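Local coordinates for magnetosome protein MamA (Magnetospirillum gryphiswaldense, PDB 3AS8) that is a tetratricopeptide repeat protein that probably recognises copies of itself to build a magnetosome-associated complex, at residues G144-E155 with A163-D174. Numbering follows the deposited sequence.
Sequences GKVHRAIAYSYE and ALPHFKKANELD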
loop_
_atom_site.group_PDB
_atom_site.type_symbol
_atom_site.label_atom_id
_atom_site.label_comp_id
_atom_site.label_asym_id
_atom_site.label_seq_id
_atom_site.Cartn_x
_atom_site.Cartn_y
_atom_site.Cartn_z
ATOM N N GLY A 144 -14.687 -2.561 -12.055
ATOM C CA GLY A 144 -14.195 -3.042 -13.329
ATOM C C GLY A 144 -12.729 -3.408 -13.429
ATOM O O GLY A 144 -12.402 -4.419 -14.038
ATOM N N LYS A 145 -11.842 -2.614 -12.802
ATOM C CA LYS A 145 -10.419 -2.901 -12.879
ATOM C C LYS A 145 -10.143 -4.265 -12.244
ATOM O O LYS A 145 -9.082 -4.866 -12.517
ATOM C CB LYS A 145 -9.547 -1.783 -12.235
ATOM C CG LYS A 145 -9.569 -1.722 -10.676
ATOM C CD LYS A 145 -8.679 -0.560 -10.133
ATOM C CE LYS A 145 -8.690 -0.510 -8.654
ATOM N NZ LYS A 145 -7.688 0.462 -8.095
ATOM N N VAL A 146 -10.990 -4.716 -11.301
ATOM C CA VAL A 146 -10.690 -5.979 -10.635
ATOM C C VAL A 146 -11.021 -7.142 -11.610
ATOM O O VAL A 146 -10.256 -8.111 -11.759
ATOM C CB VAL A 146 -11.423 -6.150 -9.287
ATOM C CG1 VAL A 146 -10.980 -7.567 -8.648
ATOM C CG2 VAL A 146 -11.076 -5.021 -8.412
ATOM N N HIS A 147 -12.166 -7.068 -12.281
ATOM C CA HIS A 147 -12.430 -8.117 -13.301
ATOM C C HIS A 147 -11.369 -8.146 -14.392
ATOM O O HIS A 147 -11.027 -9.208 -14.900
ATOM C CB HIS A 147 -13.774 -7.901 -13.941
ATOM C CG HIS A 147 -14.920 -8.394 -13.105
ATOM N ND1 HIS A 147 -15.276 -9.726 -13.068
ATOM C CD2 HIS A 147 -15.800 -7.743 -12.296
ATOM C CE1 HIS A 147 -16.323 -9.876 -12.272
ATOM N NE2 HIS A 147 -16.651 -8.685 -11.785
ATOM N N ARG A 148 -10.905 -6.968 -14.792
ATOM C CA ARG A 148 -9.868 -6.851 -15.814
ATOM C C ARG A 148 -8.575 -7.530 -15.334
ATOM O O ARG A 148 -7.958 -8.295 -16.053
ATOM C CB ARG A 148 -9.667 -5.388 -16.185
ATOM C CG ARG A 148 -8.644 -5.111 -17.261
ATOM C CD ARG A 148 -8.978 -3.829 -18.091
ATOM N NE ARG A 148 -10.406 -3.448 -18.251
ATOM C CZ ARG A 148 -11.191 -3.694 -19.311
ATOM N NH1 ARG A 148 -10.774 -4.427 -20.328
ATOM N NH2 ARG A 148 -12.443 -3.256 -19.323
ATOM N N ALA A 149 -8.190 -7.272 -14.096
ATOM C CA ALA A 149 -6.994 -7.870 -13.524
ATOM C C ALA A 149 -7.183 -9.411 -13.501
ATOM O O ALA A 149 -6.265 -10.166 -13.816
ATOM C CB ALA A 149 -6.703 -7.302 -12.072
ATOM N N ILE A 150 -8.370 -9.870 -13.179
ATOM C CA ILE A 150 -8.609 -11.321 -13.091
ATOM C C ILE A 150 -8.548 -11.931 -14.501
ATOM O O ILE A 150 -7.952 -12.992 -14.705
ATOM C CB ILE A 150 -10.006 -11.661 -12.502
ATOM C CG1 ILE A 150 -10.060 -11.484 -11.006
ATOM C CG2 ILE A 150 -10.385 -13.181 -12.773
ATOM C CD1 ILE A 150 -11.617 -11.325 -10.552
ATOM N N ALA A 151 -9.150 -11.238 -15.480
ATOM C CA ALA A 151 -9.084 -11.663 -16.915
ATOM C C ALA A 151 -7.665 -11.836 -17.383
ATOM O O ALA A 151 -7.291 -12.833 -17.997
ATOM C CB ALA A 151 -9.778 -10.613 -17.808
ATOM N N TYR A 152 -6.832 -10.844 -17.100
ATOM C CA TYR A 152 -5.422 -10.890 -17.508
ATOM C C TYR A 152 -4.657 -12.041 -16.829
ATOM O O TYR A 152 -3.841 -12.664 -17.446
ATOM C CB TYR A 152 -4.739 -9.509 -17.303
ATOM C CG TYR A 152 -3.368 -9.405 -17.973
ATOM C CD1 TYR A 152 -3.161 -9.951 -19.251
ATOM C CD2 TYR A 152 -2.261 -8.761 -17.336
ATOM C CE1 TYR A 152 -1.942 -9.891 -19.876
ATOM C CE2 TYR A 152 -1.004 -8.681 -17.984
ATOM C CZ TYR A 152 -0.872 -9.255 -19.253
ATOM O OH TYR A 152 0.309 -9.250 -19.936
ATOM N N SER A 153 -4.935 -12.339 -15.569
ATOM C CA SER A 153 -4.209 -13.394 -14.892
ATOM C C SER A 153 -4.603 -14.746 -15.568
ATOM O O SER A 153 -3.774 -15.589 -15.834
ATOM C CB SER A 153 -4.561 -13.389 -13.424
ATOM O OG SER A 153 -4.101 -12.262 -12.665
ATOM N N TYR A 154 -5.889 -14.922 -15.856
ATOM C CA TYR A 154 -6.325 -16.111 -16.530
ATOM C C TYR A 154 -5.635 -16.220 -17.896
ATOM O O TYR A 154 -5.128 -17.287 -18.252
ATOM C CB TYR A 154 -7.822 -16.165 -16.648
ATOM C CG TYR A 154 -8.618 -16.748 -15.477
ATOM C CD1 TYR A 154 -8.420 -18.058 -15.014
ATOM C CD2 TYR A 154 -9.655 -16.027 -14.930
ATOM C CE1 TYR A 154 -9.200 -18.587 -13.952
ATOM C CE2 TYR A 154 -10.417 -16.520 -13.916
ATOM C CZ TYR A 154 -10.189 -17.804 -13.414
ATOM O OH TYR A 154 -11.008 -18.183 -12.407
ATOM N N GLU A 155 -5.602 -15.127 -18.668
ATOM C CA GLU A 155 -5.050 -15.186 -20.003
ATOM C C GLU A 155 -3.602 -15.601 -19.981
ATOM O O GLU A 155 -3.184 -16.337 -20.846
ATOM C CB GLU A 155 -5.255 -13.844 -20.700
ATOM C CG GLU A 155 -4.673 -13.643 -22.081
ATOM C CD GLU A 155 -5.132 -12.266 -22.642
ATOM O OE1 GLU A 155 -4.292 -11.311 -22.663
ATOM O OE2 GLU A 155 -6.338 -12.112 -22.997
ATOM N N ALA A 163 -11.102 -16.261 -19.107
ATOM C CA ALA A 163 -10.847 -14.798 -19.191
ATOM C C ALA A 163 -11.988 -13.982 -19.781
ATOM O O ALA A 163 -12.365 -12.944 -19.251
ATOM C CB ALA A 163 -9.506 -14.495 -19.937
ATOM N N LEU A 164 -12.606 -14.500 -20.825
ATOM C CA LEU A 164 -13.544 -13.721 -21.636
ATOM C C LEU A 164 -14.705 -13.112 -20.852
ATOM O O LEU A 164 -14.987 -11.876 -20.977
ATOM C CB LEU A 164 -13.967 -14.597 -22.856
ATOM C CG LEU A 164 -15.085 -14.024 -23.761
ATOM C CD1 LEU A 164 -14.546 -12.744 -24.414
ATOM C CD2 LEU A 164 -15.627 -15.005 -24.799
ATOM N N PRO A 165 -15.410 -13.914 -20.023
ATOM C CA PRO A 165 -16.493 -13.343 -19.216
ATOM C C PRO A 165 -16.032 -12.215 -18.288
ATOM O O PRO A 165 -16.779 -11.284 -18.039
ATOM C CB PRO A 165 -17.034 -14.534 -18.358
ATOM C CG PRO A 165 -16.228 -15.676 -18.686
ATOM C CD PRO A 165 -15.252 -15.358 -19.822
ATOM N N HIS A 166 -14.801 -12.312 -17.763
ATOM C CA HIS A 166 -14.229 -11.226 -16.965
ATOM C C HIS A 166 -13.937 -9.938 -17.763
ATOM O O HIS A 166 -14.187 -8.829 -17.304
ATOM C CB HIS A 166 -13.042 -11.739 -16.198
ATOM C CG HIS A 166 -13.429 -12.695 -15.090
ATOM N ND1 HIS A 166 -14.054 -12.285 -13.931
ATOM C CD2 HIS A 166 -13.217 -14.025 -14.947
ATOM C CE1 HIS A 166 -14.227 -13.328 -13.131
ATOM N NE2 HIS A 166 -13.730 -14.403 -13.730
ATOM N N PHE A 167 -13.398 -10.072 -18.961
ATOM C CA PHE A 167 -13.249 -8.904 -19.819
ATOM C C PHE A 167 -14.586 -8.245 -20.098
ATOM O O PHE A 167 -14.659 -7.030 -20.153
ATOM C CB PHE A 167 -12.554 -9.283 -21.147
ATOM C CG PHE A 167 -11.033 -9.446 -21.032
ATOM C CD1 PHE A 167 -10.218 -8.353 -20.765
ATOM C CD2 PHE A 167 -10.417 -10.662 -21.343
ATOM C CE1 PHE A 167 -8.839 -8.491 -20.661
ATOM C CE2 PHE A 167 -9.030 -10.789 -21.321
ATOM C CZ PHE A 167 -8.224 -9.724 -20.928
ATOM N N LYS A 168 -15.614 -9.043 -20.369
ATOM C CA LYS A 168 -16.896 -8.475 -20.734
ATOM C C LYS A 168 -17.487 -7.745 -19.523
ATOM O O LYS A 168 -18.050 -6.649 -19.619
ATOM C CB LYS A 168 -17.824 -9.601 -21.185
ATOM C CG LYS A 168 -17.499 -10.151 -22.622
ATOM C CD LYS A 168 -18.582 -11.163 -23.029
ATOM C CE LYS A 168 -18.527 -11.534 -24.499
ATOM N NZ LYS A 168 -19.320 -12.744 -24.784
ATOM N N LYS A 169 -17.371 -8.362 -18.339
ATOM C CA LYS A 169 -17.894 -7.733 -17.160
ATOM C C LYS A 169 -17.194 -6.421 -16.809
ATOM O O LYS A 169 -17.850 -5.425 -16.397
ATOM C CB LYS A 169 -17.779 -8.714 -15.974
ATOM C CG LYS A 169 -18.442 -8.233 -14.750
ATOM C CD LYS A 169 -19.930 -8.091 -14.947
ATOM C CE LYS A 169 -20.596 -7.999 -13.647
ATOM N NZ LYS A 169 -21.970 -7.466 -13.824
ATOM N N ALA A 170 -15.865 -6.422 -16.885
ATOM C CA ALA A 170 -15.071 -5.194 -16.729
ATOM C C ALA A 170 -15.556 -4.086 -17.668
ATOM O O ALA A 170 -15.695 -2.931 -17.231
ATOM C CB ALA A 170 -13.595 -5.466 -16.964
ATOM N N ASN A 171 -15.849 -4.426 -18.923
ATOM C CA ASN A 171 -16.308 -3.393 -19.854
ATOM C C ASN A 171 -17.685 -2.878 -19.414
ATOM O O ASN A 171 -17.945 -1.698 -19.512
ATOM C CB ASN A 171 -16.401 -3.901 -21.332
ATOM C CG ASN A 171 -15.053 -4.267 -21.920
ATOM O OD1 ASN A 171 -14.026 -3.747 -21.499
ATOM N ND2 ASN A 171 -15.045 -5.146 -22.877
ATOM N N GLU A 172 -18.589 -3.776 -19.031
ATOM C CA GLU A 172 -19.925 -3.381 -18.536
ATOM C C GLU A 172 -19.798 -2.449 -17.315
ATOM O O GLU A 172 -20.410 -1.389 -17.269
ATOM C CB GLU A 172 -20.759 -4.627 -18.271
ATOM C CG GLU A 172 -22.105 -4.473 -17.605
ATOM C CD GLU A 172 -22.865 -5.836 -17.522
ATOM O OE1 GLU A 172 -22.327 -6.783 -16.908
ATOM O OE2 GLU A 172 -23.983 -5.960 -18.110
ATOM N N LEU A 173 -18.939 -2.828 -16.364
ATOM C CA LEU A 173 -18.723 -2.009 -15.185
ATOM C C LEU A 173 -18.048 -0.646 -15.429
ATOM O O LEU A 173 -18.394 0.342 -14.748
ATOM C CB LEU A 173 -17.940 -2.810 -14.107
ATOM C CG LEU A 173 -18.657 -4.056 -13.567
ATOM C CD1 LEU A 173 -17.706 -4.893 -12.632
ATOM C CD2 LEU A 173 -19.942 -3.673 -12.845
ATOM N N ASP A 174 -17.053 -0.599 -16.329
ATOM C CA ASP A 174 -16.343 0.646 -16.655
ATOM C C ASP A 174 -17.252 1.670 -17.331
ATOM O O ASP A 174 -17.081 2.895 -17.158
ATOM C CB ASP A 174 -15.142 0.369 -17.579
ATOM C CG ASP A 174 -13.928 -0.169 -16.830
ATOM O OD1 ASP A 174 -13.886 -0.254 -15.572
ATOM O OD2 ASP A 174 -12.973 -0.528 -17.518
HETATM O O HOH W 1 -15.341 0.077 -13.042
HETATM O O HOH W 2 -13.774 -17.133 -12.523
#
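His147 ND1 and His166 ND1 meet edge to edge at 3.0 Å in a hydrogen bond whose donor could be either ring. Both imidazoles have CG anti to the carbonyl carbon (chi1 -80° and -70°), which brings the two ND1 edges together across the helix interface. Aliphatic carbons cover one face of each ring: Lys169 CG sits 3.5 Å over the centroid of His147, and Ile150 CG2 lies 3.6 Å over that of His166. At its other nitrogen, His166 NE2 shares a water with Tyr154 OH. With an alanine in place of His147, His166 ND1 would probably lose its mate and a gap would open beside Lys169 CG and Leu173 CD1. Further along, Ala151 CB lies over the centre of the Phe167 ring, 3.4 Å from its centroid, in a CH-pi contact. Arg148 is deposited in two conformers, so its straight bond from NH2 to Asn171 OD1, and the weak one to Asp174 OD2 within a salt bridge, are less certain. The small residues Gly144, Ala151, Ala163 and Ala170 let the helices pack antiparallel, 7.7 Å between axes, within a tetratricopeptide repeat; helix 126-139 backs His147 and Ile150. Since the ND1–ND1 bond needs one bare nitrogen, protonating both imidazoles would probably break it.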